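Local coordinates for protein arginine kinase (Anthopleura japonica, PDB 4RF6) that catalyses the reversible transfer of a phosphoryl group from ATP to L-arginine, giving N(omega)-phospho-L-arginine and ADP, as a double-domain phosphagen kinase, at residues H458-L472 with R691-Y704. Sequence-based numbering, arbitrary orientation.
Sequences HTSDMNPEKVDAPNL and RLGLSEVQCVQDMY
From His458 to Ala469 a linker, extended apart from a 3-10 turn at 464-466, follows the start of the C-terminal helix 696-714, with 4.8 Å between the CA atoms of Ser460 and the N-cap Ser695, widening to 6.6 Å between those of Ala469 and Tyr704. This is the phosphagen kinase fold of the second repeat: the linker runs from helix 438-448 to strand 479-488 of the antiparallel catalytic-domain sheet. Ser695 forms a capping box with Gln698. Ahead of it, Gly693 N gives a nearly straight bond (168°) to His458 ND1 in the imidazole plane. Glu696 bends at chi2 (84°), which brings OE1 to Asp461 N, 2.9 Å away and nearly in line with the C-O bond; OE2 forms a salt bridge with Arg488 and takes a proton from a water that also bonds His458 NE2 and Ser460 OG, the latter hydrogen-bonded to His620 too. Beyond, Val697 CG2 wedges between Asp461 O and Asn463 O, while its CG1 meets Val467 CG2 at 3.9 Å. Gln701 grips the Asp468 backbone twice: OE1 takes Asp468 N on an in-plane lone pair at 2.8 Å, and NE2, which also reaches Asn705, donates to Asp468 O from above its carbonyl plane. One helical turn on, the Tyr704 ring has Ala469 CA over one face, a CH-pi contact, and Leu472 CG packs against CE1. At the ring's edge, Tyr704 OH donates a very short 2.5 Å bond to Pro470 O.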
ATOM      1  N   HIS A 458       4.634   6.432  36.840  1.00 10.04           N
ATOM      2  CA  HIS A 458       5.525   5.370  36.410  1.00 12.69           C
ATOM      3  C   HIS A 458       6.930   5.923  36.212  1.00 14.66           C
ATOM      4  O   HIS A 458       7.097   7.051  35.740  1.00 15.37           O
ATOM      5  CB  HIS A 458       4.992   4.800  35.092  1.00 13.89           C
ATOM      6  CG  HIS A 458       5.849   3.728  34.502  1.00 14.31           C
ATOM      7  ND1 HIS A 458       5.691   2.393  34.813  1.00 16.33           N
ATOM      8  CD2 HIS A 458       6.859   3.790  33.601  1.00 12.13           C
ATOM      9  CE1 HIS A 458       6.579   1.681  34.141  1.00 17.71           C
ATOM     10  NE2 HIS A 458       7.298   2.503  33.397  1.00 14.28           N
ATOM     11  N   THR A 459       7.935   5.131  36.565  1.00 14.91           N
ATOM     12  CA  THR A 459       9.326   5.519  36.354  1.00 18.03           C
ATOM     13  C   THR A 459      10.027   4.609  35.338  1.00 16.52           C
ATOM     14  O   THR A 459      10.152   3.406  35.563  1.00 17.16           O
ATOM     15  CB  THR A 459      10.105   5.479  37.681  1.00 19.95           C
ATOM     16  OG1 THR A 459       9.466   6.344  38.634  1.00 16.09           O
ATOM     17  CG2 THR A 459      11.553   5.912  37.473  1.00 19.78           C
ATOM     18  N   SER A 460      10.501   5.177  34.230  1.00 13.65           N
ATOM     19  CA  SER A 460      11.265   4.403  33.252  1.00 11.98           C
ATOM     20  C   SER A 460      12.742   4.407  33.642  1.00 16.06           C
ATOM     21  O   SER A 460      13.228   5.388  34.209  1.00 14.48           O
ATOM     22  CB  SER A 460      11.089   4.982  31.844  1.00 13.27           C
ATOM     23  OG  SER A 460       9.722   5.076  31.487  1.00 13.90           O
ATOM     24  N   ASP A 461      13.451   3.320  33.339  1.00 15.96           N
ATOM     25  CA  ASP A 461      14.867   3.203  33.692  1.00 17.52           C
ATOM     26  C   ASP A 461      15.570   2.232  32.760  1.00 17.62           C
ATOM     27  O   ASP A 461      15.465   1.010  32.926  1.00 19.13           O
ATOM     28  CB  ASP A 461      15.020   2.719  35.141  1.00 14.96           C
ATOM     29  CG  ASP A 461      16.433   2.893  35.679  1.00 21.42           C
ATOM     30  OD1 ASP A 461      17.372   3.118  34.881  1.00 20.97           O
ATOM     31  OD2 ASP A 461      16.608   2.779  36.912  1.00 24.06           O
ATOM     32  N   MET A 462      16.299   2.770  31.786  1.00 13.73           N
ATOM     33  CA  MET A 462      17.045   1.933  30.852  1.00 16.50           C
ATOM     34  C   MET A 462      18.556   2.001  31.088  1.00 17.33           C
ATOM     35  O   MET A 462      19.333   2.058  30.134  1.00 17.09           O
ATOM     36  CB  MET A 462      16.712   2.306  29.405  1.00 18.07           C
ATOM     37  CG  MET A 462      15.263   1.995  29.002  1.00 19.08           C
ATOM     38  SD  MET A 462      14.940   0.215  28.951  1.00 26.49           S
ATOM     39  CE  MET A 462      15.745  -0.228  27.410  1.00 29.39           C
ATOM     40  N   ASN A 463      18.971   1.985  32.355  1.00 18.57           N
ATOM     41  CA  ASN A 463      20.390   1.879  32.700  1.00 17.71           C
ATOM     42  C   ASN A 463      20.738   0.462  33.136  1.00 20.86           C
ATOM     43  O   ASN A 463      20.463   0.076  34.272  1.00 21.81           O
ATOM     44  CB  ASN A 463      20.747   2.854  33.822  1.00 16.61           C
ATOM     45  CG  ASN A 463      22.239   2.896  34.127  1.00 21.07           C
ATOM     46  OD1 ASN A 463      23.010   2.035  33.704  1.00 20.50           O
ATOM     47  ND2 ASN A 463      22.650   3.909  34.885  1.00 25.36           N
ATOM     48  N   PRO A 464      21.383  -0.309  32.243  1.00 19.51           N
ATOM     49  CA  PRO A 464      21.738  -1.705  32.523  1.00 22.75           C
ATOM     50  C   PRO A 464      22.736  -1.873  33.669  1.00 21.76           C
ATOM     51  O   PRO A 464      22.866  -2.981  34.183  1.00 23.85           O
ATOM     52  CB  PRO A 464      22.373  -2.180  31.203  1.00 22.14           C
ATOM     53  CG  PRO A 464      22.826  -0.925  30.526  1.00 20.11           C
ATOM     54  CD  PRO A 464      21.831   0.120  30.904  1.00 17.56           C
ATOM     55  N   GLU A 465      23.425  -0.808  34.067  1.00 22.78           N
ATOM     56  CA  GLU A 465      24.387  -0.922  35.160  1.00 23.84           C
ATOM     57  C   GLU A 465      23.673  -0.971  36.511  1.00 23.62           C
ATOM     58  O   GLU A 465      24.288  -1.254  37.536  1.00 22.83           O
ATOM     59  CB  GLU A 465      25.407   0.223  35.120  1.00 24.25           C
ATOM     60  CG  GLU A 465      26.311   0.205  33.882  1.00 28.86           C
ATOM     61  CD  GLU A 465      27.374   1.298  33.896  1.00 35.40           C
ATOM     62  OE1 GLU A 465      28.074   1.461  32.871  1.00 40.13           O
ATOM     63  OE2 GLU A 465      27.512   1.986  34.927  1.00 38.15           O
ATOM     64  N   LYS A 466      22.373  -0.693  36.517  1.00 21.63           N
ATOM     65  CA  LYS A 466      21.614  -0.779  37.761  1.00 23.36           C
ATOM     66  C   LYS A 466      21.043  -2.184  37.976  1.00 22.59           C
ATOM     67  O   LYS A 466      20.455  -2.476  39.023  1.00 22.83           O
ATOM     68  CB  LYS A 466      20.538   0.309  37.832  1.00 23.48           C
ATOM     69  CG  LYS A 466      21.121   1.725  37.778  1.00 21.16           C
ATOM     70  CD  LYS A 466      20.048   2.792  37.638  1.00 20.48           C
ATOM     71  CE  LYS A 466      19.227   2.937  38.914  1.00 21.92           C
ATOM     72  NZ  LYS A 466      18.153   3.960  38.757  1.00 17.99           N
ATOM     73  N   VAL A 467      21.244  -3.061  36.995  1.00 19.25           N
ATOM     74  CA  VAL A 467      20.913  -4.480  37.167  1.00 20.28           C
ATOM     75  C   VAL A 467      22.129  -5.292  37.622  1.00 24.73           C
ATOM     76  O   VAL A 467      23.179  -5.267  36.973  1.00 23.12           O
ATOM     77  CB  VAL A 467      20.350  -5.094  35.878  1.00 21.32           C
ATOM     78  CG1 VAL A 467      20.207  -6.598  36.031  1.00 17.90           C
ATOM     79  CG2 VAL A 467      19.003  -4.462  35.543  1.00 17.21           C
ATOM     80  N   ASP A 468      21.982  -6.010  38.735  1.00 23.43           N
ATOM     81  CA  ASP A 468      23.051  -6.857  39.258  1.00 25.74           C
ATOM     82  C   ASP A 468      22.718  -8.312  38.940  1.00 24.03           C
ATOM     83  O   ASP A 468      21.916  -8.937  39.641  1.00 23.92           O
ATOM     84  CB  ASP A 468      23.179  -6.657  40.771  1.00 27.11           C
ATOM     85  CG  ASP A 468      24.506  -7.150  41.324  1.00 34.42           C
ATOM     86  OD1 ASP A 468      24.990  -8.215  40.886  1.00 31.67           O
ATOM     87  OD2 ASP A 468      25.063  -6.465  42.211  1.00 39.83           O
ATOM     88  N   ALA A 469      23.324  -8.851  37.884  1.00 20.90           N
ATOM     89  CA  ALA A 469      22.951 -10.180  37.401  1.00 19.32           C
ATOM     90  C   ALA A 469      24.129 -11.051  36.964  1.00 25.10           C
ATOM     91  O   ALA A 469      24.361 -11.221  35.767  1.00 25.73           O
ATOM     92  CB  ALA A 469      21.936 -10.052  36.256  1.00 18.22           C
ATOM     93  N   PRO A 470      24.872 -11.613  37.934  1.00 26.86           N
ATOM     94  CA  PRO A 470      25.905 -12.600  37.588  1.00 28.92           C
ATOM     95  C   PRO A 470      25.267 -13.792  36.864  1.00 29.50           C
ATOM     96  O   PRO A 470      24.226 -14.265  37.322  1.00 27.70           O
ATOM     97  CB  PRO A 470      26.451 -13.031  38.955  1.00 26.05           C
ATOM     98  CG  PRO A 470      26.130 -11.887  39.885  1.00 26.25           C
ATOM     99  CD  PRO A 470      24.829 -11.319  39.380  1.00 26.21           C
ATOM    100  N   ASN A 471      25.866 -14.259  35.768  1.00 31.83           N
ATOM    101  CA  ASN A 471      25.241 -15.274  34.908  1.00 33.33           C
ATOM    102  C   ASN A 471      24.804 -16.544  35.646  1.00 33.17           C
ATOM    103  O   ASN A 471      25.611 -17.211  36.289  1.00 29.28           O
ATOM    104  CB  ASN A 471      26.159 -15.630  33.732  1.00 34.34           C
ATOM    105  CG  ASN A 471      25.415 -16.323  32.596  1.00 36.73           C
ATOM    106  OD1 ASN A 471      24.183 -16.276  32.518  1.00 33.69           O
ATOM    107  ND2 ASN A 471      26.165 -16.967  31.709  1.00 39.13           N
ATOM    108  N   LEU A 472      23.518 -16.869  35.537  1.00 30.90           N
ATOM    109  CA  LEU A 472      22.912 -17.936  36.330  1.00 30.75           C
ATOM    110  C   LEU A 472      23.356 -19.349  35.962  1.00 31.22           C
ATOM    111  O   LEU A 472      23.748 -20.128  36.833  1.00 33.28           O
ATOM    112  CB  LEU A 472      21.384 -17.850  36.256  1.00 28.24           C
ATOM    113  CG  LEU A 472      20.781 -16.667  37.000  1.00 26.51           C
ATOM    114  CD1 LEU A 472      19.264 -16.706  36.951  1.00 23.87           C
ATOM    115  CD2 LEU A 472      21.278 -16.685  38.430  1.00 30.43           C
ATOM    116  N   ARG A 691       3.815  -4.398  33.794  1.00 13.25           N
ATOM    117  CA  ARG A 691       4.455  -3.440  32.898  1.00 15.96           C
ATOM    118  C   ARG A 691       4.379  -2.008  33.425  1.00 18.89           C
ATOM    119  O   ARG A 691       5.241  -1.179  33.112  1.00 16.76           O
ATOM    120  CB  ARG A 691       3.840  -3.522  31.499  1.00 14.72           C
ATOM    121  CG  ARG A 691       4.296  -4.735  30.728  1.00 17.08           C
ATOM    122  CD  ARG A 691       3.439  -4.974  29.508  1.00 22.55           C
ATOM    123  NE  ARG A 691       3.863  -6.170  28.792  1.00 31.55           N
ATOM    124  CZ  ARG A 691       3.183  -6.723  27.796  1.00 37.32           C
ATOM    125  NH1 ARG A 691       2.035  -6.186  27.402  1.00 35.08           N
ATOM    126  NH2 ARG A 691       3.648  -7.816  27.202  1.00 38.99           N
ATOM    127  N   LEU A 692       3.349  -1.716  34.220  1.00 17.42           N
ATOM    128  CA  LEU A 692       3.221  -0.395  34.845  1.00 13.74           C
ATOM    129  C   LEU A 692       3.541  -0.429  36.341  1.00 15.47           C
ATOM    130  O   LEU A 692       3.140  -1.359  37.049  1.00 18.39           O
ATOM    131  CB  LEU A 692       1.816   0.184  34.633  1.00 12.51           C
ATOM    132  CG  LEU A 692       1.567   0.977  33.358  1.00 13.62           C
ATOM    133  CD1 LEU A 692       0.074   1.081  33.066  1.00 13.86           C
ATOM    134  CD2 LEU A 692       2.197   2.379  33.474  1.00 11.03           C
ATOM    135  N   GLY A 693       4.268   0.578  36.820  1.00 19.11           N
ATOM    136  CA  GLY A 693       4.547   0.693  38.243  1.00 18.41           C
ATOM    137  C   GLY A 693       5.923   0.197  38.647  1.00 18.22           C
ATOM    138  O   GLY A 693       6.326   0.315  39.812  1.00 16.33           O
ATOM    139  N   LEU A 694       6.642  -0.370  37.684  1.00 13.52           N
ATOM    140  CA  LEU A 694       8.014  -0.812  37.901  1.00 14.68           C
ATOM    141  C   LEU A 694       8.820  -0.427  36.669  1.00 14.24           C
ATOM    142  O   LEU A 694       8.289  -0.393  35.554  1.00 13.79           O
ATOM    143  CB  LEU A 694       8.087  -2.328  38.140  1.00 15.30           C
ATOM    144  CG  LEU A 694       8.000  -3.286  36.943  1.00 16.37           C
ATOM    145  CD1 LEU A 694       8.157  -4.743  37.400  1.00 17.53           C
ATOM    146  CD2 LEU A 694       6.708  -3.119  36.131  1.00 14.85           C
ATOM    147  N   SER A 695      10.096  -0.120  36.861  1.00 12.66           N
ATOM    148  CA  SER A 695      10.934   0.304  35.746  1.00 10.65           C
ATOM    149  C   SER A 695      11.438  -0.909  34.973  1.00 12.08           C
ATOM    150  O   SER A 695      11.292  -2.049  35.432  1.00 12.67           O
ATOM    151  CB  SER A 695      12.116   1.111  36.257  1.00 11.63           C
ATOM    152  OG  SER A 695      13.028   0.286  36.948  1.00 13.15           O
ATOM    153  N   GLU A 696      12.033  -0.674  33.806  1.00 12.95           N
ATOM    154  CA  GLU A 696      12.625  -1.762  33.030  1.00 13.78           C
ATOM    155  C   GLU A 696      13.712  -2.467  33.825  1.00 13.07           C
ATOM    156  O   GLU A 696      13.792  -3.702  33.836  1.00 16.80           O
ATOM    157  CB  GLU A 696      13.169  -1.248  31.695  1.00 16.20           C
ATOM    158  CG  GLU A 696      12.080  -0.818  30.717  1.00 14.44           C
ATOM    159  CD  GLU A 696      11.601   0.599  30.956  1.00 15.92           C
ATOM    160  OE1 GLU A 696      11.957   1.184  32.003  1.00 12.96           O
ATOM    161  OE2 GLU A 696      10.867   1.124  30.087  1.00 16.81           O
ATOM    162  N   VAL A 697      14.535  -1.676  34.506  1.00 11.82           N
ATOM    163  CA  VAL A 697      15.583  -2.195  35.371  1.00 13.66           C
ATOM    164  C   VAL A 697      15.009  -3.095  36.457  1.00 13.95           C
ATOM    165  O   VAL A 697      15.544  -4.172  36.732  1.00 13.55           O
ATOM    166  CB  VAL A 697      16.362  -1.034  36.032  1.00 15.53           C
ATOM    167  CG1 VAL A 697      17.086  -1.499  37.291  1.00 16.41           C
ATOM    168  CG2 VAL A 697      17.351  -0.422  35.040  1.00 16.03           C
ATOM    169  N   GLN A 698      13.920  -2.647  37.072  1.00 13.10           N
ATOM    170  CA  GLN A 698      13.310  -3.401  38.163  1.00 13.87           C
ATOM    171  C   GLN A 698      12.712  -4.703  37.660  1.00 15.89           C
ATOM    172  O   GLN A 698      12.791  -5.732  38.329  1.00 13.76           O
ATOM    173  CB  GLN A 698      12.256  -2.553  38.878  1.00 12.48           C
ATOM    174  CG  GLN A 698      12.872  -1.473  39.765  1.00 13.36           C
ATOM    175  CD  GLN A 698      11.837  -0.550  40.376  1.00 16.96           C
ATOM    176  OE1 GLN A 698      10.961  -0.031  39.683  1.00 13.99           O
ATOM    177  NE2 GLN A 698      11.932  -0.342  41.685  1.00 19.15           N
ATOM    178  N   CYS A 699      12.112  -4.646  36.477  1.00 16.51           N
ATOM    179  CA  CYS A 699      11.519  -5.816  35.850  1.00 16.05           C
ATOM    180  C   CYS A 699      12.581  -6.879  35.570  1.00 15.88           C
ATOM    181  O   CYS A 699      12.402  -8.055  35.897  1.00 17.92           O
ATOM    182  CB  CYS A 699      10.815  -5.414  34.555  1.00 17.87           C
ATOM    183  SG  CYS A 699      10.222  -6.820  33.578  1.00 21.19           S
ATOM    184  N   VAL A 700      13.699  -6.458  34.984  1.00 15.00           N
ATOM    185  CA  VAL A 700      14.792  -7.379  34.674  1.00 16.55           C
ATOM    186  C   VAL A 700      15.419  -7.926  35.954  1.00 17.74           C
ATOM    187  O   VAL A 700      15.747  -9.114  36.045  1.00 15.87           O
ATOM    188  CB  VAL A 700      15.866  -6.697  33.807  1.00 17.24           C
ATOM    189  CG1 VAL A 700      17.054  -7.611  33.602  1.00 19.08           C
ATOM    190  CG2 VAL A 700      15.277  -6.281  32.458  1.00 14.87           C
ATOM    191  N   GLN A 701      15.584  -7.062  36.951  1.00 17.32           N
ATOM    192  CA  GLN A 701      16.143  -7.511  38.224  1.00 17.82           C
ATOM    193  C   GLN A 701      15.212  -8.526  38.891  1.00 17.42           C
ATOM    194  O   GLN A 701      15.673  -9.537  39.423  1.00 19.04           O
ATOM    195  CB  GLN A 701      16.394  -6.326  39.162  1.00 17.29           C
ATOM    196  CG  GLN A 701      17.113  -6.717  40.446  1.00 15.24           C
ATOM    197  CD  GLN A 701      18.568  -7.103  40.217  1.00 16.94           C
ATOM    198  OE1 GLN A 701      19.405  -6.249  39.915  1.00 18.92           O
ATOM    199  NE2 GLN A 701      18.880  -8.392  40.366  1.00 16.43           N
ATOM    200  N   ASP A 702      13.907  -8.246  38.860  1.00 18.65           N
ATOM    201  CA  ASP A 702      12.899  -9.169  39.383  1.00 19.36           C
ATOM    202  C   ASP A 702      12.968 -10.526  38.698  1.00 19.87           C
ATOM    203  O   ASP A 702      12.864 -11.577  39.345  1.00 17.64           O
ATOM    204  CB  ASP A 702      11.499  -8.597  39.174  1.00 18.32           C
ATOM    205  CG  ASP A 702      11.134  -7.551  40.200  1.00 23.65           C
ATOM    206  OD1 ASP A 702      11.838  -7.463  41.224  1.00 21.61           O
ATOM    207  OD2 ASP A 702      10.132  -6.833  39.982  1.00 25.51           O
ATOM    208  N   MET A 703      13.122 -10.506  37.379  1.00 20.56           N
ATOM    209  CA  MET A 703      13.193 -11.749  36.613  1.00 20.17           C
ATOM    210  C   MET A 703      14.431 -12.533  37.007  1.00 20.89           C
ATOM    211  O   MET A 703      14.380 -13.754  37.183  1.00 24.57           O
ATOM    212  CB  MET A 703      13.208 -11.469  35.108  1.00 19.73           C
ATOM    213  CG  MET A 703      13.389 -12.718  34.257  1.00 26.87           C
ATOM    214  SD  MET A 703      12.030 -13.888  34.457  1.00 37.10           S
ATOM    215  CE  MET A 703      10.682 -12.882  33.833  1.00 23.92           C
ATOM    216  N   TYR A 704      15.547 -11.828  37.155  1.00 19.37           N
ATOM    217  CA  TYR A 704      16.788 -12.468  37.558  1.00 20.45           C
ATOM    218  C   TYR A 704      16.638 -13.091  38.936  1.00 18.84           C
ATOM    219  O   TYR A 704      17.034 -14.233  39.147  1.00 17.86           O
ATOM    220  CB  TYR A 704      17.942 -11.460  37.583  1.00 23.68           C
ATOM    221  CG  TYR A 704      19.240 -12.083  38.048  1.00 24.15           C
ATOM    222  CD1 TYR A 704      20.061 -12.750  37.154  1.00 24.38           C
ATOM    223  CD2 TYR A 704      19.630 -12.027  39.384  1.00 25.03           C
ATOM    224  CE1 TYR A 704      21.236 -13.325  37.562  1.00 26.09           C
ATOM    225  CE2 TYR A 704      20.809 -12.611  39.810  1.00 24.27           C
ATOM    226  CZ  TYR A 704      21.607 -13.258  38.888  1.00 26.44           C
ATOM    227  OH  TYR A 704      22.784 -13.850  39.275  1.00 24.75           O
TER
HETATM  228  O   HOH W   1       9.006   2.556  31.172  1.00 11.95           O
HETATM  229  O   HOH W   2      14.831   1.565  38.421  1.00 12.63           O